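Local coordinates for TPR repeat-containing protein (Cytophaga hutchinsonii, PDB 3U4T) that is of unknown function but, as a tetratricopeptide-repeat protein made of stacked helices, may serve as a scaffold for binding other proteins, at residues E61-F64 / S65-A69; G196-K199 / P200-K204; A223-Y226 / I227-Y231. The protein carries 1 engineered substitution. One frame throughout, in Å; residues are numbered along the deposited sequence.

How the interactions relate
Interactions 2 and 3 are neighbours, while interaction 1 lies far off on the opposite side of the chain's centre. The centres of interactions 1 and 2 are 55 Å apart, and those of 1 and 3 are 58 Å apart. Interaction 1 lies where helix 53-64 passes into the loop before helix 74-86. Interaction 2 joins the turn 196-199 to the start of helix 199-209, and interaction 3 lies within the next helix, 217-233. The last two have centres 9 Å apart and touch. Lys199 NZ lies 3.1 Å from Tyr231 OH, a probable hydrogen bond, and Gly196 CA packs on Tyr226 OH. No active site or ligand is known here to which the three could be related.

Interaction 1: E61-F64 / S65-A69; sequences ETYF and SKVNA
Ser65 turns both its N-H and its hydroxyl back onto the carbonyl of Thr62. The OG to Thr62 O bond is short, 2.7 Å, and Ser65 N reaches the same Thr62 O at 3.1 Å. Both donors come from one face of the carbonyl plane. The hydroxyl is tilted 25° from that plane, while the N-H stands well above it. Ser65 OG sits between the backbone N and the carbonyl carbon (chi1 69°), which brings it back over the preceding turn. Ser65 N also makes a weak bond to Glu61 O.

The carbonyl of Tyr63 is likewise gripped twice. Val67 N donates to Tyr63 O at 2.7 Å, nearly in line with C=O. Lys66 N donates to Tyr63 O at 3.0 Å from above the plane. Thus the amides of Ser65, Lys66 and Val67 all find acceptors as the chain leaves the helix.

Val67 then folds over the Tyr63 ring. Its CB lies above one face, toward the rim, 4.1 Å from the ring centroid, in a CH-pi contact. Val67 CG2 approaches Tyr63 OH at 3.6 Å. The other methyl, Val67 CG1, meets Phe64 CD1 at 3.9 Å. Lys66 runs beside Thr62, its CD near the CG2 methyl.

Three side-chain polar atoms find partners elsewhere in the chain. Thr62 OG1 bonds to Lys58 O, Glu61 OE2 to Tyr80 OH, and Tyr63 OH weakly to Asp76. Tyr63 also packs on Tyr40 and Asn41 of helix 40-49, and the Phe64 ring meets Phe77 and Tyr80 of helix 74-86. This is the C-terminal end of a helix passing into a loop in a tetratricopeptide-repeat array, where aromatic side chains pack against the helices before and after it.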
# COMPACT_ATOMS: atom_id res chain seq x y z
N GLU A 61 -19.92 -12.72 -11.82
CA GLU A 61 -21.36 -12.66 -11.63
C GLU A 61 -22.01 -13.95 -12.11
O GLU A 61 -23.02 -14.39 -11.57
CB GLU A 61 -21.94 -11.43 -12.34
CG GLU A 61 -21.35 -10.12 -11.78
CD GLU A 61 -21.98 -8.85 -12.35
OE1 GLU A 61 -22.19 -8.78 -13.59
OE2 GLU A 61 -22.24 -7.92 -11.57
N THR A 62 -21.43 -14.57 -13.13
CA THR A 62 -21.95 -15.83 -13.62
C THR A 62 -21.66 -16.80 -12.48
O THR A 62 -22.50 -17.62 -12.11
CB THR A 62 -21.21 -16.27 -14.90
OG1 THR A 62 -21.58 -15.42 -15.99
CG2 THR A 62 -21.54 -17.72 -15.24
N TYR A 63 -20.46 -16.70 -11.92
CA TYR A 63 -20.11 -17.55 -10.80
C TYR A 63 -21.17 -17.49 -9.68
O TYR A 63 -21.71 -18.52 -9.28
CB TYR A 63 -18.76 -17.11 -10.23
CG TYR A 63 -18.39 -17.81 -8.95
CD1 TYR A 63 -18.05 -19.16 -8.96
CD2 TYR A 63 -18.34 -17.12 -7.75
CE1 TYR A 63 -17.66 -19.81 -7.79
CE2 TYR A 63 -17.95 -17.76 -6.57
CZ TYR A 63 -17.61 -19.10 -6.61
OH TYR A 63 -17.23 -19.75 -5.46
N PHE A 64 -21.47 -16.28 -9.19
CA PHE A 64 -22.45 -16.12 -8.11
C PHE A 64 -23.91 -16.46 -8.44
O PHE A 64 -24.74 -16.58 -7.54
CB PHE A 64 -22.38 -14.70 -7.52
CG PHE A 64 -21.25 -14.52 -6.55
CD1 PHE A 64 -21.18 -15.30 -5.41
CD2 PHE A 64 -20.24 -13.61 -6.81
CE1 PHE A 64 -20.09 -15.18 -4.52
CE2 PHE A 64 -19.15 -13.47 -5.93
CZ PHE A 64 -19.08 -14.26 -4.79
N SER A 65 -24.22 -16.61 -9.71
CA SER A 65 -25.57 -16.96 -10.11
C SER A 65 -25.64 -18.48 -10.24
O SER A 65 -26.69 -19.03 -10.56
CB SER A 65 -25.89 -16.31 -11.45
OG SER A 65 -25.12 -16.93 -12.47
N LYS A 66 -24.51 -19.14 -10.01
CA LYS A 66 -24.40 -20.59 -10.12
C LYS A 66 -23.87 -21.30 -8.88
O LYS A 66 -24.21 -22.45 -8.63
CB LYS A 66 -23.51 -20.97 -11.30
CG LYS A 66 -24.18 -20.93 -12.66
CD LYS A 66 -23.16 -21.11 -13.76
CE LYS A 66 -23.78 -21.77 -14.98
NZ LYS A 66 -25.00 -21.07 -15.48
N VAL A 67 -23.01 -20.62 -8.11
CA VAL A 67 -22.43 -21.24 -6.93
C VAL A 67 -23.43 -21.43 -5.81
O VAL A 67 -24.39 -20.67 -5.66
CB VAL A 67 -21.26 -20.42 -6.35
CG1 VAL A 67 -21.78 -19.14 -5.71
CG2 VAL A 67 -20.50 -21.26 -5.31
N ASN A 68 -23.19 -22.46 -5.02
CA ASN A 68 -24.01 -22.79 -3.87
C ASN A 68 -23.56 -21.92 -2.68
O ASN A 68 -22.42 -22.02 -2.20
CB ASN A 68 -23.85 -24.27 -3.54
CG ASN A 68 -24.58 -24.68 -2.28
OD1 ASN A 68 -24.39 -24.08 -1.21
ND2 ASN A 68 -25.41 -25.70 -2.38
N ALA A 69 -24.47 -21.07 -2.21
CA ALA A 69 -24.22 -20.15 -1.10
C ALA A 69 -23.38 -20.68 0.05
O ALA A 69 -22.61 -19.93 0.64
CB ALA A 69 -25.54 -19.62 -0.56

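Interaction 2: G196-K199 / P200-K204; sequences GLAK and PYYEK
Tyr202 N and Glu203 N bond to Ala198 O and Lys199 O, at 3.1 Å and 3.0 Å respectively, so the first turn of helix 199-209 follows straight on from a type I beta turn, Gly196 to Lys199. Pro200 has no N-H to offer, which suits a place so early in a helix. Its CG lies over one face of the Tyr201 ring, toward the rim.

The main side-chain contact is a salt bridge between residues four apart, one helical turn on. Lys199 NZ meets Glu203 OE2 at 2.5 Å, from above the carboxylate plane and 51° out of it. That is very short, and the exact length is doubtful at this resolution. The two side chains cross at a slant. Lys199 starts with CG opposite its backbone N (chi1 178°) and then bends along its length, which brings NZ round to the acid. Glu203 runs extended beyond CG, and that CG lies 3.2 Å from Lys199 O. Elsewhere Ala198 CB touches Tyr202 CD2 at 4.1 Å. Tyr201 CE2 lies 3.4 Å from Leu197 O. The Tyr202 hydroxyl bonds to Glu222.

Lys199 NZ has a second partner, Tyr231 OH on helix 217-233, so the ion pair also faces the next helix. An alanine at Glu203 removes the carboxylate, and Lys199 NZ would probably be left with Tyr231 OH but without its charged mate. The chemistry thus implies a helix start held by charge on one side and by apolar contact between Ala198 and Tyr202 on another.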
# COMPACT_ATOMS: atom_id res chain seq x y z
N GLY A 196 14.45 20.79 15.79
CA GLY A 196 15.11 19.76 14.99
C GLY A 196 14.60 18.36 15.30
O GLY A 196 15.34 17.39 15.19
N LEU A 197 13.33 18.25 15.68
CA LEU A 197 12.73 16.96 16.02
C LEU A 197 12.93 15.90 14.96
O LEU A 197 13.06 14.73 15.28
CB LEU A 197 11.23 17.11 16.28
CG LEU A 197 10.83 17.83 17.56
CD1 LEU A 197 9.31 17.86 17.69
CD2 LEU A 197 11.46 17.11 18.75
N ALA A 198 12.94 16.32 13.70
CA ALA A 198 13.10 15.38 12.60
C ALA A 198 14.55 15.06 12.28
O ALA A 198 14.85 14.06 11.63
CB ALA A 198 12.41 15.93 11.36
N LYS A 199 15.45 15.92 12.75
CA LYS A 199 16.89 15.77 12.50
C LYS A 199 17.44 14.35 12.61
O LYS A 199 17.97 13.80 11.65
CB LYS A 199 17.66 16.69 13.43
CG LYS A 199 19.18 16.62 13.31
CD LYS A 199 19.73 17.66 12.37
CE LYS A 199 21.06 18.17 12.90
NZ LYS A 199 22.06 17.09 13.13
N PRO A 200 17.34 13.75 13.80
CA PRO A 200 17.86 12.39 13.96
C PRO A 200 17.31 11.34 13.01
O PRO A 200 18.04 10.45 12.55
CB PRO A 200 17.53 12.07 15.41
CG PRO A 200 16.30 12.88 15.66
CD PRO A 200 16.67 14.20 15.02
N TYR A 201 16.01 11.41 12.71
CA TYR A 201 15.40 10.42 11.82
C TYR A 201 15.90 10.53 10.39
O TYR A 201 16.15 9.52 9.73
CB TYR A 201 13.87 10.53 11.91
CG TYR A 201 13.41 10.39 13.35
CD1 TYR A 201 13.64 9.21 14.06
CD2 TYR A 201 12.89 11.48 14.04
CE1 TYR A 201 13.37 9.12 15.41
CE2 TYR A 201 12.61 11.40 15.40
CZ TYR A 201 12.86 10.21 16.08
OH TYR A 201 12.64 10.14 17.43
N TYR A 202 16.06 11.76 9.91
CA TYR A 202 16.56 11.96 8.55
C TYR A 202 18.04 11.56 8.52
O TYR A 202 18.54 11.08 7.49
CB TYR A 202 16.39 13.43 8.11
CG TYR A 202 15.04 13.73 7.49
CD1 TYR A 202 14.51 12.91 6.50
CD2 TYR A 202 14.29 14.84 7.89
CE1 TYR A 202 13.25 13.17 5.93
CE2 TYR A 202 13.03 15.11 7.32
CZ TYR A 202 12.52 14.26 6.34
OH TYR A 202 11.28 14.48 5.80
N GLU A 203 18.73 11.75 9.64
CA GLU A 203 20.15 11.38 9.70
C GLU A 203 20.24 9.87 9.61
O GLU A 203 21.10 9.34 8.90
CB GLU A 203 20.79 11.90 10.99
CG GLU A 203 21.03 13.40 10.97
CD GLU A 203 21.60 13.94 12.26
OE1 GLU A 203 21.14 13.51 13.33
OE2 GLU A 203 22.50 14.81 12.19
N LYS A 204 19.34 9.17 10.30
CA LYS A 204 19.34 7.71 10.25
C LYS A 204 18.91 7.24 8.86
O LYS A 204 19.38 6.22 8.36
CB LYS A 204 18.41 7.14 11.31
CG LYS A 204 19.13 6.60 12.55
CD LYS A 204 19.86 5.30 12.24
CE LYS A 204 20.45 4.66 13.51
NZ LYS A 204 20.77 3.21 13.33

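Interaction 3: A223-Y226 / I227-Y231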
# COMPACT_ATOMS: atom_id res chain seq x y z
N ALA A 223 16.03 14.07 2.83
CA ALA A 223 16.77 14.03 4.08
C ALA A 223 17.83 15.13 4.08
O ALA A 223 17.95 15.89 5.04
CB ALA A 223 17.42 12.67 4.25
N ASN A 224 18.60 15.23 3.00
CA ASN A 224 19.64 16.25 2.94
C ASN A 224 19.09 17.66 2.90
O ASN A 224 19.70 18.59 3.46
CB ASN A 224 20.55 16.01 1.73
CG ASN A 224 21.60 14.94 2.00
OD1 ASN A 224 22.56 15.17 2.72
ND2 ASN A 224 21.41 13.77 1.41
N GLU A 225 17.94 17.84 2.25
CA GLU A 225 17.32 19.15 2.16
C GLU A 225 16.96 19.62 3.56
O GLU A 225 17.24 20.76 3.92
CB GLU A 225 16.08 19.11 1.28
CG GLU A 225 16.36 19.21 -0.22
CD GLU A 225 15.10 19.51 -1.03
OE1 GLU A 225 14.10 19.95 -0.43
OE2 GLU A 225 15.11 19.31 -2.26
N TYR A 226 16.35 18.75 4.34
CA TYR A 226 15.98 19.12 5.71
C TYR A 226 17.25 19.54 6.45
O TYR A 226 17.32 20.62 7.03
CB TYR A 226 15.34 17.94 6.43
CG TYR A 226 15.12 18.19 7.91
CD1 TYR A 226 14.00 18.89 8.36
CD2 TYR A 226 16.07 17.78 8.85
CE1 TYR A 226 13.84 19.18 9.70
CE2 TYR A 226 15.91 18.08 10.19
CZ TYR A 226 14.79 18.77 10.61
OH TYR A 226 14.63 19.05 11.95
N ILE A 227 18.26 18.67 6.43
CA ILE A 227 19.50 18.96 7.11
C ILE A 227 20.08 20.30 6.67
O ILE A 227 20.40 21.15 7.50
CB ILE A 227 20.54 17.84 6.86
CG1 ILE A 227 19.96 16.50 7.31
CG2 ILE A 227 21.82 18.12 7.65
CD1 ILE A 227 19.66 16.44 8.78
N ALA A 228 20.19 20.51 5.35
CA ALA A 228 20.74 21.77 4.84
C ALA A 228 20.00 23.00 5.38
O ALA A 228 20.62 24.02 5.68
CB ALA A 228 20.73 21.78 3.31
N TYR A 229 18.67 22.90 5.49
CA TYR A 229 17.88 24.01 6.03
C TYR A 229 18.09 24.09 7.53
O TYR A 229 18.23 25.17 8.09
CB TYR A 229 16.39 23.82 5.72
CG TYR A 229 16.03 24.02 4.25
CD1 TYR A 229 16.45 25.15 3.54
CD2 TYR A 229 15.25 23.08 3.57
CE1 TYR A 229 16.10 25.35 2.20
CE2 TYR A 229 14.89 23.26 2.23
CZ TYR A 229 15.32 24.40 1.55
OH TYR A 229 14.94 24.60 0.24
N TYR A 230 18.10 22.94 8.20
CA TYR A 230 18.30 22.94 9.63
C TYR A 230 19.58 23.69 9.96
O TYR A 230 19.63 24.52 10.87
CB TYR A 230 18.45 21.51 10.14
CG TYR A 230 18.88 21.46 11.59
CD1 TYR A 230 17.94 21.58 12.62
CD2 TYR A 230 20.23 21.34 11.94
CE1 TYR A 230 18.33 21.59 13.95
CE2 TYR A 230 20.63 21.35 13.27
CZ TYR A 230 19.68 21.47 14.27
OH TYR A 230 20.08 21.45 15.59
N TYR A 231 20.63 23.40 9.20
CA TYR A 231 21.92 24.01 9.42
C TYR A 231 22.04 25.45 8.97
O TYR A 231 22.86 26.18 9.50
CB TYR A 231 23.03 23.16 8.80
CG TYR A 231 23.39 21.96 9.65
CD1 TYR A 231 23.67 22.10 11.02
CD2 TYR A 231 23.47 20.69 9.09
CE1 TYR A 231 24.01 21.01 11.81
CE2 TYR A 231 23.81 19.58 9.86
CZ TYR A 231 24.08 19.75 11.22
OH TYR A 231 24.41 18.64 11.97
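Ile227 reaches back along its helix to Ala223 and across to Tyr226. Its CB lies 3.6 Å from Asn224 O. CG1 stands beside the backbone N (chi1 -57°), which turns it to the preceding turn, and it meets Ala223 O at 3.1 Å. The tip, CD1, then comes to the edge of the Tyr226 ring, in its plane, 3.8 Å from CD2. The two side chains cross at about a right angle.

The backbone beneath is regular helix. Ile227 N bonds to Ala223 O at 3.1 Å, with an almost straight N-H...O angle of 175°. Ala228, Tyr229 and Tyr230 repeat this bond to Asn224, Glu225 and Tyr226. Tyr226 CE2 also lies 4.3 Å from Tyr230 CB, so the Tyr226 ring has an apolar neighbour one turn on.

Around this stretch, the Tyr226 ring meets that of Tyr202, and Tyr229 packs edge-to-face with Trp244. Ala223 touches Tyr202 and Ile206, while Ala228 touches Trp244. Helix 217-233 therefore packs against both helix 199-209 and helix 237-250, the kind of successive helix stacking that builds the alpha-solenoid of tetratricopeptide-repeat proteins.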